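Local coordinates for alkylhydroperoxidase AhpD core: uncharacterized peroxidase-related protein (Ralstonia eutropha, PDB 2PRR) that probably acts as an alkylhydroperoxidase-like oxidoreductase of the carboxymuconolactone decarboxylase family, though its substrate is uncharacterized, at residues Ala144-Leu149 with Phe154-Ala159. Numbering follows the deposited sequence.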
loop_
_atom_site.group_PDB
_atom_site.type_symbol
_atom_site.label_atom_id
_atom_site.label_comp_id
_atom_site.label_asym_id
_atom_site.label_seq_id
_atom_site.Cartn_x
_atom_site.Cartn_y
_atom_site.Cartn_z
ATOM N N ALA D 144 -7.670 -19.439 -12.279
ATOM C CA ALA D 144 -6.649 -20.124 -11.507
ATOM C C ALA D 144 -7.016 -20.131 -10.025
ATOM O O ALA D 144 -6.650 -21.065 -9.304
ATOM C CB ALA D 144 -5.288 -19.499 -11.731
ATOM N N ASP D 145 -7.763 -19.134 -9.566
ATOM C CA ASP D 145 -8.177 -19.107 -8.155
ATOM C C ASP D 145 -9.221 -20.199 -7.927
ATOM O O ASP D 145 -9.247 -20.821 -6.865
ATOM C CB ASP D 145 -8.714 -17.729 -7.739
ATOM C CG ASP D 145 -7.675 -16.597 -7.930
ATOM O OD1 ASP D 145 -6.469 -16.767 -7.643
ATOM O OD2 ASP D 145 -8.080 -15.511 -8.372
ATOM N N PHE D 146 -10.080 -20.434 -8.915
ATOM C CA PHE D 146 -11.072 -21.494 -8.788
ATOM C C PHE D 146 -10.383 -22.854 -8.883
ATOM O O PHE D 146 -10.714 -23.742 -8.096
ATOM C CB PHE D 146 -12.205 -21.330 -9.796
ATOM C CG PHE D 146 -13.083 -20.125 -9.531
ATOM C CD1 PHE D 146 -14.069 -20.172 -8.552
ATOM C CD2 PHE D 146 -12.911 -18.941 -10.254
ATOM C CE1 PHE D 146 -14.866 -19.053 -8.297
ATOM C CE2 PHE D 146 -13.708 -17.826 -10.001
ATOM C CZ PHE D 146 -14.685 -17.886 -9.021
ATOM N N GLU D 147 -9.435 -23.008 -9.820
ATOM C CA GLU D 147 -8.628 -24.250 -9.965
ATOM C C GLU D 147 -7.949 -24.647 -8.663
ATOM O O GLU D 147 -8.001 -25.811 -8.255
ATOM C CB GLU D 147 -7.535 -24.113 -11.036
ATOM C CG GLU D 147 -8.020 -24.255 -12.500
ATOM C CD GLU D 147 -6.967 -23.852 -13.557
ATOM O OE1 GLU D 147 -5.840 -24.400 -13.516
ATOM O OE2 GLU D 147 -7.284 -23.002 -14.435
ATOM N N ALA D 148 -7.325 -23.677 -8.008
ATOM C CA ALA D 148 -6.639 -23.920 -6.744
ATOM C C ALA D 148 -7.551 -24.495 -5.682
ATOM O O ALA D 148 -7.148 -25.367 -4.934
ATOM C CB ALA D 148 -5.999 -22.646 -6.235
ATOM N N LEU D 149 -8.771 -23.992 -5.591
ATOM C CA LEU D 149 -9.724 -24.522 -4.628
ATOM C C LEU D 149 -10.147 -25.946 -4.980
ATOM O O LEU D 149 -10.356 -26.789 -4.091
ATOM C CB LEU D 149 -10.954 -23.617 -4.563
ATOM C CG LEU D 149 -10.757 -22.277 -3.859
ATOM C CD1 LEU D 149 -11.926 -21.350 -4.131
ATOM C CD2 LEU D 149 -10.533 -22.501 -2.339
ATOM N N PHE D 154 -12.694 -28.758 -3.477
ATOM C CA PHE D 154 -13.836 -27.855 -3.480
ATOM C C PHE D 154 -14.427 -27.852 -4.877
ATOM O O PHE D 154 -13.729 -28.076 -5.869
ATOM C CB PHE D 154 -13.472 -26.390 -3.117
ATOM C CG PHE D 154 -13.023 -26.178 -1.690
ATOM C CD1 PHE D 154 -13.913 -26.291 -0.647
ATOM C CD2 PHE D 154 -11.728 -25.803 -1.400
ATOM C CE1 PHE D 154 -13.524 -26.075 0.654
ATOM C CE2 PHE D 154 -11.332 -25.598 -0.095
ATOM C CZ PHE D 154 -12.240 -25.736 0.940
ATOM N N THR D 155 -15.721 -27.560 -4.937
ATOM C CA THR D 155 -16.454 -27.433 -6.186
ATOM C C THR D 155 -16.615 -25.943 -6.416
ATOM O O THR D 155 -16.458 -25.166 -5.497
ATOM C CB THR D 155 -17.869 -27.983 -6.051
ATOM O OG1 THR D 155 -18.625 -27.081 -5.250
ATOM C CG2 THR D 155 -17.881 -29.346 -5.401
ATOM N N ASP D 156 -16.985 -25.528 -7.613
ATOM C CA ASP D 156 -17.202 -24.109 -7.810
ATOM C C ASP D 156 -18.402 -23.594 -7.024
ATOM O O ASP D 156 -18.487 -22.424 -6.756
ATOM C CB ASP D 156 -17.310 -23.769 -9.284
ATOM C CG ASP D 156 -16.011 -23.998 -10.022
ATOM O OD1 ASP D 156 -14.959 -24.206 -9.376
ATOM O OD2 ASP D 156 -16.060 -23.989 -11.261
ATOM N N GLU D 157 -19.345 -24.452 -6.672
ATOM C CA GLU D 157 -20.444 -24.022 -5.831
ATOM C C GLU D 157 -19.929 -23.637 -4.438
ATOM O O GLU D 157 -20.445 -22.694 -3.860
ATOM C CB GLU D 157 -21.556 -25.080 -5.777
ATOM C CG GLU D 157 -22.279 -25.245 -7.112
ATOM C CD GLU D 157 -22.917 -23.950 -7.594
ATOM O OE1 GLU D 157 -23.741 -23.406 -6.833
ATOM O OE2 GLU D 157 -22.601 -23.488 -8.723
ATOM N N ASP D 158 -18.922 -24.353 -3.925
ATOM C CA ASP D 158 -18.271 -24.019 -2.654
ATOM C C ASP D 158 -17.532 -22.663 -2.844
ATOM O O ASP D 158 -17.547 -21.791 -1.978
ATOM C CB ASP D 158 -17.246 -25.081 -2.238
ATOM C CG ASP D 158 -17.847 -26.503 -2.044
ATOM O OD1 ASP D 158 -19.079 -26.631 -1.870
ATOM O OD2 ASP D 158 -17.059 -27.492 -2.063
ATOM N N ALA D 159 -16.872 -22.486 -3.974
ATOM C CA ALA D 159 -16.200 -21.221 -4.237
ATOM C C ALA D 159 -17.178 -20.034 -4.115
ATOM O O ALA D 159 -16.800 -18.984 -3.604
ATOM C CB ALA D 159 -15.509 -21.247 -5.611
#
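The turn between the short helix 143-151 and the long helix 156-179 is a corner between consecutive helices, and Leu149 and Phe154 meet inside it. The backbone closes the corner: Phe154 N donates to Leu149 O over 3.1 Å with an N-H...O angle of 152°. The same carbonyl lies at the edge of the Phe154 ring, with Leu149 O 3.2 Å from Phe154 CD2. Next to this bond the two side chains pass obliquely, and Leu149 CD2 rests 3.6 Å from Phe154 CD2. The other methyl of Leu149, CD1, reaches Ala159 CB at 3.9 Å, one turn into the second helix. Ala159 also receives Phe146, whose CB already points at the second segment; with CG anti to the carbonyl carbon (chi1 -68°) the ring is carried over to Ala159, where its CD1-CE1 edge meets the methyl near the ring plane, Phe146 CD1 lying 3.4 Å from Ala159 CB. Leu149 and Phe154 further pack on Phe130 and Met127 of helix 122-137, respectively, which ties the corner to the preceding helix.

Thr155 starts the second helix as its N-cap in a capping box with Asp158. Asp158 N donates to Thr155 OG1 at 3.0 Å, while Thr155 N returns a bond of 3.2 Å to Asp158 OD2, meeting the carboxylate from above its plane. These reciprocal bonds fix the first turn of the helix right after Phe154. Asp156 OD1 comes near Phe146 CB and forms a salt bridge with Arg150; OD2 forms one with Arg11 of the second subunit, and the two probably balance its charge. That same Arg11 makes a cation-pi contact with the Phe146 ring. At this subunit interface, a packed corner between successive helices joins a capping box in an all-helical AhpD-like fold.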